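Local coordinates for 3-oxoacyl-(acyl-carrier protein) synthase II (PDB 1J3N) that probably catalyses the decarboxylative condensation of malonyl-acyl-carrier protein with a growing acyl chain, the elongation step of bacterial fatty acid synthesis, at residues V17-F22 with L83-L88; R250-L255 with A350-L355. One frame throughout, in Å; residues are numbered along the deposited sequence.

Interaction 1 of 2, residues V17-F22 with L83-L88; sequences VGQEAF and LEDAGL
Q19 and D85 both swing CG anti to the backbone N (chi1 169° and -176°), and Q19 then bends at CG, so that its amide and the carboxylate meet between the first turn of helix 19-28 and the last turn of helix 70-86. Their CA atoms stay 8.0 Å apart, and this pair alone spans the gap. Q19 NE2 donates to D85 OD1 at 3.1 Å, a moderately bent bond. The acceptor lies close to the amide plane of Q19, whereas the N-H arrives from above the carboxylate plane, the two planes being turned 69° from each other. The other oxygen, OD2, is hydrogen-bonded to the hydroxyl of Y252 and to the backbone N of L9 in strand 4-13, so the carboxylate is gripped through both oxygens. An alanine in place of D85 would probably leave the Q19 amide, the Y252 hydroxyl and L9 N without the carboxylate that receives all three. Q19 opens helix 19-28, and its own carbonyl O accepts from Q353 NE2. Three polar partners on one carboxylate are likely to favour its ionised form, making D85 a polar tie between two helix ends and strand 4-13 of the large sheet.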
loop_
_atom_site.group_PDB
_atom_site.type_symbol
_atom_site.label_atom_id
_atom_site.label_comp_id
_atom_site.label_asym_id
_atom_site.label_seq_id
_atom_site.Cartn_x
_atom_site.Cartn_y
_atom_site.Cartn_z
ATOM N N VAL A 17 0.754 1.956 26.752
ATOM C CA VAL A 17 -0.500 1.824 26.018
ATOM C C VAL A 17 -1.199 3.170 26.193
ATOM O O VAL A 17 -1.521 3.580 27.313
ATOM C CB VAL A 17 -1.408 0.706 26.601
ATOM C CG1 VAL A 17 -2.757 0.699 25.886
ATOM C CG2 VAL A 17 -0.740 -0.649 26.455
ATOM N N GLY A 18 -1.415 3.866 25.082
ATOM C CA GLY A 18 -2.056 5.159 25.150
ATOM C C GLY A 18 -1.032 6.257 24.930
ATOM O O GLY A 18 0.127 6.149 25.344
ATOM N N GLN A 19 -1.480 7.319 24.277
ATOM C CA GLN A 19 -0.655 8.476 23.955
ATOM C C GLN A 19 0.039 9.108 25.175
ATOM O O GLN A 19 1.240 9.397 25.135
ATOM C CB GLN A 19 -1.547 9.484 23.218
ATOM C CG GLN A 19 -0.995 10.868 23.003
ATOM C CD GLN A 19 -1.169 11.747 24.212
ATOM O OE1 GLN A 19 -0.235 11.940 24.980
ATOM N NE2 GLN A 19 -2.373 12.276 24.398
ATOM N N GLU A 20 -0.694 9.306 26.267
ATOM C CA GLU A 20 -0.088 9.910 27.453
ATOM C C GLU A 20 0.971 9.003 28.085
ATOM O O GLU A 20 2.061 9.464 28.424
ATOM C CB GLU A 20 -1.166 10.275 28.481
ATOM C CG GLU A 20 -0.645 11.014 29.719
ATOM C CD GLU A 20 0.197 12.247 29.385
ATOM O OE1 GLU A 20 -0.251 13.085 28.573
ATOM O OE2 GLU A 20 1.308 12.386 29.945
ATOM N N ALA A 21 0.659 7.718 28.240
ATOM C CA ALA A 21 1.618 6.778 28.820
ATOM C C ALA A 21 2.899 6.762 27.988
ATOM O O ALA A 21 4.006 6.695 28.528
ATOM C CB ALA A 21 1.019 5.365 28.876
ATOM N N PHE A 22 2.739 6.825 26.671
ATOM C CA PHE A 22 3.869 6.820 25.747
ATOM C C PHE A 22 4.753 8.040 25.982
ATOM O O PHE A 22 5.977 7.922 26.039
ATOM C CB PHE A 22 3.348 6.795 24.297
ATOM C CG PHE A 22 4.431 6.868 23.238
ATOM C CD1 PHE A 22 5.607 6.132 23.359
ATOM C CD2 PHE A 22 4.246 7.642 22.102
ATOM C CE1 PHE A 22 6.588 6.168 22.356
ATOM C CE2 PHE A 22 5.209 7.687 21.098
ATOM C CZ PHE A 22 6.392 6.941 21.231
ATOM N N LEU A 83 -9.495 7.967 18.446
ATOM C CA LEU A 83 -10.794 8.618 18.459
ATOM C C LEU A 83 -11.114 9.132 19.853
ATOM O O LEU A 83 -11.639 10.236 20.009
ATOM C CB LEU A 83 -11.878 7.642 18.012
ATOM C CG LEU A 83 -11.912 7.299 16.526
ATOM C CD1 LEU A 83 -12.979 6.235 16.292
ATOM C CD2 LEU A 83 -12.221 8.561 15.717
ATOM N N GLU A 84 -10.782 8.337 20.869
ATOM C CA GLU A 84 -11.039 8.728 22.250
ATOM C C GLU A 84 -10.238 9.972 22.615
ATOM O O GLU A 84 -10.762 10.900 23.236
ATOM C CB GLU A 84 -10.700 7.565 23.204
ATOM C CG GLU A 84 -11.907 6.674 23.527
ATOM C CD GLU A 84 -11.536 5.307 24.080
ATOM O OE1 GLU A 84 -10.510 5.196 24.784
ATOM O OE2 GLU A 84 -12.287 4.340 23.821
ATOM N N ASP A 85 -8.968 9.980 22.218
ATOM C CA ASP A 85 -8.064 11.095 22.488
ATOM C C ASP A 85 -8.488 12.359 21.746
ATOM O O ASP A 85 -8.170 13.467 22.171
ATOM C CB ASP A 85 -6.631 10.720 22.082
ATOM C CG ASP A 85 -5.615 11.806 22.430
ATOM O OD1 ASP A 85 -5.397 12.066 23.638
ATOM O OD2 ASP A 85 -5.039 12.400 21.490
ATOM N N ALA A 86 -9.207 12.189 20.642
ATOM C CA ALA A 86 -9.658 13.323 19.836
ATOM C C ALA A 86 -11.013 13.854 20.305
ATOM O O ALA A 86 -11.458 14.914 19.865
ATOM C CB ALA A 86 -9.732 12.916 18.366
ATOM N N GLY A 87 -11.660 13.111 21.200
ATOM C CA GLY A 87 -12.950 13.524 21.719
ATOM C C GLY A 87 -14.061 13.391 20.699
ATOM O O GLY A 87 -15.002 14.190 20.677
ATOM N N LEU A 88 -13.961 12.374 19.854
ATOM C CA LEU A 88 -14.961 12.143 18.820
ATOM C C LEU A 88 -15.814 10.908 19.072
ATOM O O LEU A 88 -15.517 10.081 19.935
ATOM C CB LEU A 88 -14.285 11.975 17.458
ATOM C CG LEU A 88 -13.589 13.155 16.790
ATOM C CD1 LEU A 88 -12.661 12.629 15.709
ATOM C CD2 LEU A 88 -14.613 14.106 16.209
#

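Interaction 2 of 2, residues R250-L255 with A350-L355; sequences RIYAEL and ATVQAL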
loop_
_atom_site.group_PDB
_atom_site.type_symbol
_atom_site.label_atom_id
_atom_site.label_comp_id
_atom_site.label_asym_id
_atom_site.label_seq_id
_atom_site.Cartn_x
_atom_site.Cartn_y
_atom_site.Cartn_z
ATOM N N ARG A 250 -8.991 20.039 20.384
ATOM C CA ARG A 250 -7.679 20.344 20.926
ATOM C C ARG A 250 -6.747 19.980 19.780
ATOM O O ARG A 250 -6.776 18.850 19.287
ATOM C CB ARG A 250 -7.381 19.476 22.153
ATOM C CG ARG A 250 -6.005 19.728 22.769
ATOM C CD ARG A 250 -4.993 18.642 22.420
ATOM N NE ARG A 250 -5.249 17.419 23.176
ATOM C CZ ARG A 250 -6.112 16.473 22.816
ATOM N NH1 ARG A 250 -6.807 16.591 21.692
ATOM N NH2 ARG A 250 -6.296 15.414 23.596
ATOM N N ILE A 251 -5.945 20.938 19.337
ATOM C CA ILE A 251 -5.023 20.699 18.235
ATOM C C ILE A 251 -3.599 20.531 18.758
ATOM O O ILE A 251 -3.070 21.400 19.454
ATOM C CB ILE A 251 -5.099 21.859 17.223
ATOM C CG1 ILE A 251 -6.494 21.884 16.598
ATOM C CG2 ILE A 251 -4.021 21.723 16.166
ATOM C CD1 ILE A 251 -6.762 23.102 15.749
ATOM N N TYR A 252 -2.989 19.397 18.426
ATOM C CA TYR A 252 -1.637 19.094 18.870
ATOM C C TYR A 252 -0.587 19.806 18.033
ATOM O O TYR A 252 0.449 20.238 18.549
ATOM C CB TYR A 252 -1.395 17.593 18.800
ATOM C CG TYR A 252 -2.119 16.803 19.856
ATOM C CD1 TYR A 252 -1.749 16.900 21.200
ATOM C CD2 TYR A 252 -3.129 15.909 19.512
ATOM C CE1 TYR A 252 -2.362 16.116 22.172
ATOM C CE2 TYR A 252 -3.749 15.123 20.473
ATOM C CZ TYR A 252 -3.357 15.227 21.799
ATOM O OH TYR A 252 -3.939 14.416 22.746
ATOM N N ALA A 253 -0.862 19.912 16.740
ATOM C CA ALA A 253 0.046 20.556 15.801
ATOM C C ALA A 253 -0.555 20.517 14.404
ATOM O O ALA A 253 -1.643 19.976 14.190
ATOM C CB ALA A 253 1.390 19.837 15.794
ATOM N N GLU A 254 0.165 21.084 13.449
ATOM C CA GLU A 254 -0.302 21.079 12.077
ATOM C C GLU A 254 0.654 20.258 11.216
ATOM O O GLU A 254 1.868 20.367 11.357
ATOM C CB GLU A 254 -0.369 22.503 11.528
ATOM C CG GLU A 254 -1.217 22.614 10.268
ATOM C CD GLU A 254 -0.959 23.889 9.485
ATOM O OE1 GLU A 254 -0.518 24.889 10.088
ATOM O OE2 GLU A 254 -1.214 23.890 8.261
ATOM N N LEU A 255 0.103 19.413 10.348
ATOM C CA LEU A 255 0.924 18.624 9.429
ATOM C C LEU A 255 1.070 19.528 8.207
ATOM O O LEU A 255 0.145 19.658 7.411
ATOM C CB LEU A 255 0.225 17.316 9.043
ATOM C CG LEU A 255 0.900 16.437 7.982
ATOM C CD1 LEU A 255 2.351 16.222 8.331
ATOM C CD2 LEU A 255 0.168 15.105 7.890
ATOM N N ALA A 350 5.285 10.835 18.578
ATOM C CA ALA A 350 6.318 11.366 19.455
ATOM C C ALA A 350 6.727 12.763 18.983
ATOM O O ALA A 350 6.935 13.669 19.795
ATOM C CB ALA A 350 7.535 10.431 19.460
ATOM N N THR A 351 6.830 12.935 17.667
ATOM C CA THR A 351 7.225 14.219 17.091
ATOM C C THR A 351 6.167 15.289 17.336
ATOM O O THR A 351 6.491 16.444 17.607
ATOM C CB THR A 351 7.488 14.087 15.572
ATOM O OG1 THR A 351 8.489 13.081 15.351
ATOM C CG2 THR A 351 7.977 15.409 14.998
ATOM N N VAL A 352 4.899 14.908 17.240
ATOM C CA VAL A 352 3.812 15.846 17.489
ATOM C C VAL A 352 3.768 16.193 18.978
ATOM O O VAL A 352 3.481 17.332 19.339
ATOM C CB VAL A 352 2.443 15.248 17.058
ATOM C CG1 VAL A 352 1.299 16.071 17.620
ATOM C CG2 VAL A 352 2.359 15.212 15.549
ATOM N N GLN A 353 4.066 15.210 19.831
ATOM C CA GLN A 353 4.061 15.406 21.285
ATOM C C GLN A 353 5.175 16.354 21.734
ATOM O O GLN A 353 4.998 17.117 22.682
ATOM C CB GLN A 353 4.211 14.067 22.019
ATOM C CG GLN A 353 3.042 13.102 21.827
ATOM C CD GLN A 353 3.195 11.817 22.629
ATOM O OE1 GLN A 353 4.253 11.185 22.618
ATOM N NE2 GLN A 353 2.124 11.411 23.310
ATOM N N ALA A 354 6.321 16.299 21.061
ATOM C CA ALA A 354 7.438 17.174 21.402
ATOM C C ALA A 354 7.099 18.636 21.090
ATOM O O ALA A 354 7.511 19.534 21.816
ATOM C CB ALA A 354 8.689 16.760 20.645
ATOM N N LEU A 355 6.361 18.869 20.006
ATOM C CA LEU A 355 5.972 20.228 19.625
ATOM C C LEU A 355 4.922 20.777 20.581
ATOM O O LEU A 355 5.029 21.900 21.075
ATOM C CB LEU A 355 5.393 20.248 18.206
ATOM C CG LEU A 355 6.316 20.029 17.007
ATOM C CD1 LEU A 355 5.479 19.919 15.744
ATOM C CD2 LEU A 355 7.296 21.177 16.892
#
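Y252 and A253 lead into strand 253-262 of the thiolase-type fold, and V352 and L355 of helix 343-357 pack against them, a helix layered on the sheet of the condensing enzyme. The tight part is at V352. Its CG1 stands anti to the backbone N (chi1 166°), which directs this methyl to Y252, where it lies 3.3 Å from CB at the root of the aromatic side chain. The two side chains cross at about a right angle, and the methyl approaches the ring obliquely, 4.1 Å from Y252 CG. Although the CB of Y252 faces the helix, the phenol end runs away from 350-355, toward D85. Y356, farther along the helix, meets the Y252 ring edge-to-face. Within 250-255 itself, the R250 guanidinium lies over the end of the phenol, with Y252 CZ 3.1 Å above the guanidinium plane and over its centre. The contact is buried and wholly apolar, and its partly exposed side lies at R250 and I251, which make no contact with 350-355. The looser part follows along the strand, where V352 and L355, three residues apart, present two methyls from one side of the helix to a single small residue, A253. F405 of strand 399-406 touches both of them and continues this apolar layer. The methyl of A253 has V352 CG1 at 4.2 Å, and on the L355 side A253 CB comes to 4.1 Å from L355 CD1.

Overall arrangement
Both segments of interaction 1 precede those of interaction 2 in the sequence, yet the centres of the two contacts lie only about 13 Å apart. Interaction 1 falls in the N-terminal ketoacyl synthase region and interaction 2 in the C-terminal one. Strands 4-13 and 253-262, antiparallel neighbours in the large mixed sheet, bring them together. Helices 19-28 and 343-357 are also joined directly: Q353 NE2 lies 2.9 Å from Q19 O, a probable hydrogen bond, and F22 packs on helix 343-357. The polar surface contact of 17-22 with 83-88 therefore adjoins the buried apolar one of 250-255 with 350-355, linking the two halves of the subunit.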